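Long-range contacts in Nrps/pks (Streptomyces albus, PDB 4OPF), which is a ketosynthase domain of the AT-less polyketide synthase OzmH of oxazolomycin biosynthesis that probably carries or passes on the acyl chain, perhaps without extending it: residues V109-S115 with P152-D157; A185-L189 with P334-E338; S15-P19 with A224-V229. All coordinates share one frame; numbering follows the deposited sequence.

Overall arrangement
All three contacts involve neighbouring strands of the five-stranded mixed sheet of the N-terminal half of the thiolase-type fold, ordered 153-156, 107-112, 181-188, 226-234, 9-17. Contact 1 pairs the first two, contact 3 the last two, and contact 2 joins the halves by resting loop 334-338, from the C-terminal one, on the end of strand 181-188. Contact 2 touches both others, its centre about 11 Å from that of contact 1 and 7 Å from that of contact 3; contacts 1 and 3 stay about 7 Å apart at their nearest atoms. Along the chain contact 1 closes before contact 2 opens and falls within the span between the segments of contact 3, whereas contacts 2 and 3 interlock.

Contact 1: V109-S115 with P152-D157; sequences VYVGGRS and PSTVVD
Val-109 and Val-111 of strand 109-112 run parallel to Ser-153 and Val-155 of strand 153-156, the axes 4.7 Å apart. Val-109 N donates to Pro-152 O and Val-111 N to Thr-154 O, while their carbonyls accept from Thr-154 N and Val-156 N; a last bond, from Gly-113 N to Val-156 O (3.1 Å), carries the pairing past the valines. Val-109, Val-111, Ser-153 and Val-155 share the face covered by helix 138-147, where Ser-153 OG bonds to Ser-144. On the reverse face Tyr-110, packed on helix 162-175, lies beside Thr-154, which meets His-169 of the second subunit. Thr-154 OG1 sits between its own backbone N and carbonyl carbon (chi1 53°), which brings it to 3.2 Å from Tyr-110 CD1, while Pro-152 O stands over one face of the ring and the phenol OH ends 3.7 Å from Pro-152 CG.

Beyond the strands Arg-114 passes obliquely across the carboxylate of Asp-157, its CB, CG and CD alongside OD2, with CG 3.7 Å from Asp-157 OD2. A bend at CG-CD (chi3 -65°) turns the head back, so that NE lies 2.9 Å from Asp-157 OD2, CZ near both carboxylate oxygens, and NH2 makes the salt bridge to Asp-157 OD1 at 2.8 Å. With planes 66° apart the guanidinium and carboxylate are not coplanar, though NE and NH2 each come close to a different oxygen. Asp-157 OD1 also accepts a hydrogen bond from Ala-159 N.

Strand 153-156 is the outermost within this chain, and Pro-152 and Ser-153 too pack on that subunit. The chemistry changes along the contact: regular backbone N-H...O hydrogen bonds join strands whose buried faces are mixed in character, and an ion pair ties their C-terminal ends, where the arginine is likely to favour a charged carboxylate.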
# COMPACT_ATOMS: atom_id res chain seq x y z
N VAL A 109 -8.26 5.05 -4.19
CA VAL A 109 -7.40 5.41 -5.28
C VAL A 109 -6.03 4.78 -5.01
O VAL A 109 -5.41 5.01 -3.99
CB VAL A 109 -7.24 6.91 -5.35
CG1 VAL A 109 -6.25 7.34 -6.43
CG2 VAL A 109 -8.57 7.56 -5.60
N TYR A 110 -5.56 3.98 -5.96
CA TYR A 110 -4.33 3.23 -5.82
C TYR A 110 -3.52 3.44 -7.07
O TYR A 110 -3.93 3.02 -8.16
CB TYR A 110 -4.65 1.73 -5.64
CG TYR A 110 -5.54 1.51 -4.43
CD1 TYR A 110 -5.02 1.41 -3.15
CD2 TYR A 110 -6.90 1.57 -4.56
CE1 TYR A 110 -5.86 1.23 -2.04
CE2 TYR A 110 -7.73 1.39 -3.47
CZ TYR A 110 -7.21 1.23 -2.22
OH TYR A 110 -8.07 1.09 -1.14
N VAL A 111 -2.39 4.14 -6.95
CA VAL A 111 -1.61 4.52 -8.11
C VAL A 111 -0.24 3.92 -8.09
O VAL A 111 0.44 3.99 -7.08
CB VAL A 111 -1.42 6.05 -8.17
CG1 VAL A 111 -0.54 6.51 -9.32
CG2 VAL A 111 -2.78 6.71 -8.27
N GLY A 112 0.17 3.34 -9.21
CA GLY A 112 1.54 2.91 -9.37
C GLY A 112 2.29 3.97 -10.14
O GLY A 112 1.93 4.31 -11.25
N GLY A 113 3.32 4.51 -9.56
CA GLY A 113 4.01 5.59 -10.18
C GLY A 113 5.10 6.15 -9.31
O GLY A 113 5.15 5.93 -8.11
N ARG A 114 6.02 6.85 -9.96
CA ARG A 114 7.20 7.37 -9.29
C ARG A 114 7.04 8.86 -9.20
O ARG A 114 6.94 9.55 -10.20
CB ARG A 114 8.48 7.03 -10.10
CG ARG A 114 9.77 7.60 -9.48
CD ARG A 114 11.03 6.89 -9.98
NE ARG A 114 11.04 5.46 -9.56
CZ ARG A 114 10.80 4.39 -10.34
NH1 ARG A 114 10.50 4.52 -11.64
NH2 ARG A 114 10.83 3.16 -9.81
N SER A 115 7.03 9.33 -7.98
CA SER A 115 6.81 10.70 -7.64
C SER A 115 8.11 11.42 -7.86
O SER A 115 9.17 10.83 -7.70
CB SER A 115 6.45 10.77 -6.17
OG SER A 115 5.42 9.81 -5.89
N PRO A 152 -9.35 5.12 0.92
CA PRO A 152 -7.89 5.30 1.01
C PRO A 152 -7.26 5.73 -0.29
O PRO A 152 -7.73 5.34 -1.37
CB PRO A 152 -7.37 3.90 1.43
CG PRO A 152 -8.57 3.15 1.89
CD PRO A 152 -9.77 3.73 1.20
N SER A 153 -6.22 6.55 -0.21
CA SER A 153 -5.59 7.12 -1.37
C SER A 153 -4.13 6.87 -1.25
O SER A 153 -3.51 7.47 -0.40
CB SER A 153 -5.80 8.61 -1.37
OG SER A 153 -5.42 9.24 -2.60
N THR A 154 -3.57 6.00 -2.08
CA THR A 154 -2.19 5.58 -1.90
C THR A 154 -1.42 5.42 -3.20
O THR A 154 -1.96 5.06 -4.24
CB THR A 154 -2.09 4.22 -1.12
OG1 THR A 154 -2.89 3.26 -1.73
CG2 THR A 154 -2.64 4.32 0.31
N VAL A 155 -0.15 5.71 -3.13
CA VAL A 155 0.74 5.57 -4.22
C VAL A 155 1.77 4.50 -3.84
O VAL A 155 2.33 4.56 -2.74
CB VAL A 155 1.54 6.86 -4.47
CG1 VAL A 155 2.53 6.65 -5.61
CG2 VAL A 155 0.64 8.00 -4.84
N VAL A 156 2.11 3.65 -4.80
CA VAL A 156 3.19 2.69 -4.63
C VAL A 156 4.20 2.79 -5.73
O VAL A 156 3.86 2.95 -6.90
CB VAL A 156 2.68 1.24 -4.47
CG1 VAL A 156 1.90 1.14 -3.18
CG2 VAL A 156 1.76 0.86 -5.57
N ASP A 157 5.47 2.67 -5.35
CA ASP A 157 6.52 2.54 -6.36
C ASP A 157 7.37 1.25 -6.16
O ASP A 157 8.17 1.18 -5.24
CB ASP A 157 7.42 3.77 -6.37
CG ASP A 157 8.58 3.63 -7.35
OD1 ASP A 157 8.68 2.63 -8.16
OD2 ASP A 157 9.36 4.60 -7.34

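Contact 2: A185-L189 with P334-E338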
# COMPACT_ATOMS: atom_id res chain seq x y z
N ALA A 185 -4.43 2.86 -11.14
CA ALA A 185 -3.76 3.47 -12.26
C ALA A 185 -2.29 3.14 -12.21
O ALA A 185 -1.73 2.87 -11.17
CB ALA A 185 -3.87 4.99 -12.19
N GLY A 186 -1.67 3.31 -13.36
CA GLY A 186 -0.22 3.31 -13.47
C GLY A 186 0.14 4.43 -14.40
O GLY A 186 -0.57 4.67 -15.38
N VAL A 187 1.26 5.09 -14.13
CA VAL A 187 1.68 6.21 -14.94
C VAL A 187 3.21 6.30 -14.97
O VAL A 187 3.88 6.09 -13.97
CB VAL A 187 1.08 7.56 -14.41
CG1 VAL A 187 1.64 7.92 -13.03
CG2 VAL A 187 1.33 8.69 -15.36
N THR A 188 3.73 6.63 -16.15
CA THR A 188 5.14 7.02 -16.30
C THR A 188 5.26 8.03 -17.39
O THR A 188 4.78 7.80 -18.49
CB THR A 188 6.04 5.84 -16.74
OG1 THR A 188 6.08 4.87 -15.71
CG2 THR A 188 7.47 6.31 -17.04
N LEU A 189 5.87 9.15 -17.08
CA LEU A 189 6.37 10.07 -18.06
C LEU A 189 7.89 10.19 -17.82
O LEU A 189 8.35 10.16 -16.68
CB LEU A 189 5.75 11.45 -17.91
CG LEU A 189 4.28 11.53 -18.35
CD1 LEU A 189 3.75 12.95 -18.13
CD2 LEU A 189 4.12 11.17 -19.82
N PRO A 334 7.20 0.59 -20.24
CA PRO A 334 6.65 1.78 -19.57
C PRO A 334 6.85 1.86 -18.05
O PRO A 334 6.05 2.50 -17.38
CB PRO A 334 5.15 1.73 -19.91
CG PRO A 334 4.89 0.42 -20.54
CD PRO A 334 6.17 -0.40 -20.55
N GLN A 335 7.92 1.26 -17.54
CA GLN A 335 8.30 1.31 -16.14
C GLN A 335 7.08 1.09 -15.19
O GLN A 335 6.45 0.03 -15.25
CB GLN A 335 9.02 2.63 -15.87
CG GLN A 335 9.95 3.06 -16.99
CD GLN A 335 11.23 2.27 -17.01
OE1 GLN A 335 11.92 2.18 -15.99
NE2 GLN A 335 11.57 1.69 -18.17
N CYS A 336 6.68 2.09 -14.37
CA CYS A 336 5.56 1.90 -13.39
C CYS A 336 4.25 1.62 -14.05
O CYS A 336 3.37 1.06 -13.47
CB CYS A 336 5.45 3.12 -12.41
SG CYS A 336 6.95 3.28 -11.36
N ALA A 337 4.08 2.06 -15.26
CA ALA A 337 2.88 1.72 -16.00
C ALA A 337 2.91 0.35 -16.74
O ALA A 337 1.98 0.04 -17.50
CB ALA A 337 2.61 2.84 -17.02
N GLU A 338 3.96 -0.44 -16.59
CA GLU A 338 4.11 -1.69 -17.40
C GLU A 338 2.98 -2.64 -17.10
O GLU A 338 2.39 -3.25 -18.04
CB GLU A 338 5.47 -2.41 -17.16
CG GLU A 338 5.63 -3.80 -17.85
CD GLU A 338 5.53 -5.01 -16.89
OE1 GLU A 338 4.41 -5.54 -16.67
OE2 GLU A 338 6.57 -5.48 -16.38
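Gly-186 and Ala-337 bring strand 185-188 and the turn 334-338 together, their CA atoms 4.3 Å apart. The turn is tight: Gln-335 has a positive phi (44°), residues 336-337 form a short 3-10 segment, and Ala-337 N bonds back to Pro-334 O at 2.9 Å. Glycine at 186 leaves room for this approach, since a CB there would press on Cys-336 O and Ala-337 CA. Ala-337 CB lies against the backbone between Gly-186 and Val-187, and Cys-336 CB stands 3.7 Å from Val-187 O.

Thr-188 carries the polar part. Its OG1, set beside its own backbone N (chi1 -65°), donates to Pro-334 O at 2.9 Å from above the carbonyl plane, while Ala-337 N reaches that oxygen from the opposite face. OG1 also lies 3.1 Å from Cys-336 N, and the methyl CG2 crosses the Gln-335 side chain near its CG. A valine in its place would probably leave Pro-334 O with the turn's own N-H but without the strand's hydroxyl, and put a methyl against the polar backbone there.

The strand is bracketed by strands 107-112 and 226-234, and Val-187, directed away from the turn, meets helix 79-95. The turn leads straight into helix 338-352, and Cys-336 also packs on Arg-114 and Asp-157.

Contact 3: S15-P19 with A224-V229; sequences SGRFP and AEGVGV
Ala-224 opens the pairing with its CB 4.2 Å from Pro-19 CG. At Glu-225 the backbone O lies 3.2 Å from Pro-19 CD, while the carboxylate turns elsewhere, to the backbone N of Leu-190 and of Leu-57. Gly-226 comes next, its CA 3.9 Å from Phe-18 CD1; a side chain here would run into the ring. Val-227 exchanges two backbone hydrogen bonds with Arg-17, and its CG1 touches Arg-17 CB at 3.7 Å. The arginine head leads away to Glu-86 and Glu-87 on helix 79-95. Phe-18, its CG beside its own backbone N (chi1 -62°), lays one ring face over Val-227 O, the acceptor for Arg-17 N, which is 3.4 Å from Phe-18 CZ. Gly-228 faces Gly-16 as a non-hydrogen-bonded pair with CA atoms only 4.0 Å apart, both lacking a CB. Val-229 ends the walk in a hydrogen-bonded pair with Ser-15, whose OG goes to Glu-87. The result is an antiparallel ladder, its strands 178° apart in direction, in the five-stranded mixed sheet (order 3-2-4-5-1) of the N-terminal half of the thiolase-type fold that ketosynthases share.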
# COMPACT_ATOMS: atom_id res chain seq x y z
N SER A 15 -9.47 3.47 -19.19
CA SER A 15 -8.92 4.40 -20.13
C SER A 15 -7.43 4.26 -20.10
O SER A 15 -6.85 3.74 -19.14
CB SER A 15 -9.23 5.82 -19.75
OG SER A 15 -8.94 6.67 -20.88
N GLY A 16 -6.79 4.73 -21.14
CA GLY A 16 -5.33 4.76 -21.17
C GLY A 16 -4.73 5.37 -22.42
O GLY A 16 -5.45 5.67 -23.36
N ARG A 17 -3.41 5.54 -22.41
CA ARG A 17 -2.69 6.22 -23.46
C ARG A 17 -1.30 5.64 -23.48
O ARG A 17 -0.68 5.58 -22.45
CB ARG A 17 -2.64 7.71 -23.10
CG ARG A 17 -2.32 8.58 -24.24
CD ARG A 17 -2.36 10.08 -23.94
NE ARG A 17 -3.51 10.46 -23.10
CZ ARG A 17 -3.83 11.74 -22.79
NH1 ARG A 17 -4.88 12.00 -22.03
NH2 ARG A 17 -3.10 12.76 -23.27
N PHE A 18 -0.82 5.20 -24.64
CA PHE A 18 0.49 4.55 -24.76
C PHE A 18 1.15 4.99 -26.05
O PHE A 18 0.49 5.58 -26.90
CB PHE A 18 0.29 3.03 -24.74
CG PHE A 18 -0.31 2.52 -23.47
CD1 PHE A 18 0.44 2.45 -22.33
CD2 PHE A 18 -1.64 2.19 -23.40
CE1 PHE A 18 -0.11 2.04 -21.13
CE2 PHE A 18 -2.21 1.77 -22.22
CZ PHE A 18 -1.44 1.70 -21.06
N PRO A 19 2.45 4.77 -26.20
CA PRO A 19 3.10 5.16 -27.45
C PRO A 19 2.37 4.58 -28.65
O PRO A 19 1.97 3.44 -28.62
CB PRO A 19 4.52 4.60 -27.30
CG PRO A 19 4.73 4.55 -25.82
CD PRO A 19 3.40 4.18 -25.25
N ALA A 224 9.82 3.77 -22.03
CA ALA A 224 8.64 4.31 -22.65
C ALA A 224 7.73 4.99 -21.61
O ALA A 224 7.86 4.80 -20.41
CB ALA A 224 7.88 3.20 -23.32
N GLU A 225 6.77 5.72 -22.11
CA GLU A 225 5.80 6.43 -21.32
C GLU A 225 4.52 5.66 -21.43
O GLU A 225 4.36 4.81 -22.30
CB GLU A 225 5.65 7.84 -21.83
CG GLU A 225 6.92 8.62 -21.64
CD GLU A 225 6.78 10.09 -22.00
OE1 GLU A 225 6.05 10.42 -22.99
OE2 GLU A 225 7.41 10.90 -21.29
N GLY A 226 3.62 5.93 -20.50
CA GLY A 226 2.29 5.38 -20.56
C GLY A 226 1.45 5.74 -19.35
O GLY A 226 1.97 6.13 -18.30
N VAL A 227 0.14 5.59 -19.52
CA VAL A 227 -0.83 5.74 -18.44
C VAL A 227 -2.05 4.88 -18.71
O VAL A 227 -2.53 4.73 -19.84
CB VAL A 227 -1.22 7.24 -18.25
CG1 VAL A 227 -1.79 7.82 -19.52
CG2 VAL A 227 -2.21 7.47 -17.10
N GLY A 228 -2.56 4.31 -17.63
CA GLY A 228 -3.77 3.51 -17.68
C GLY A 228 -4.52 3.66 -16.38
O GLY A 228 -3.92 3.76 -15.30
N VAL A 229 -5.84 3.71 -16.48
CA VAL A 229 -6.70 3.78 -15.31
C VAL A 229 -7.84 2.80 -15.43
O VAL A 229 -8.48 2.72 -16.50
CB VAL A 229 -7.28 5.20 -15.13
CG1 VAL A 229 -8.08 5.28 -13.88
CG2 VAL A 229 -6.14 6.24 -15.14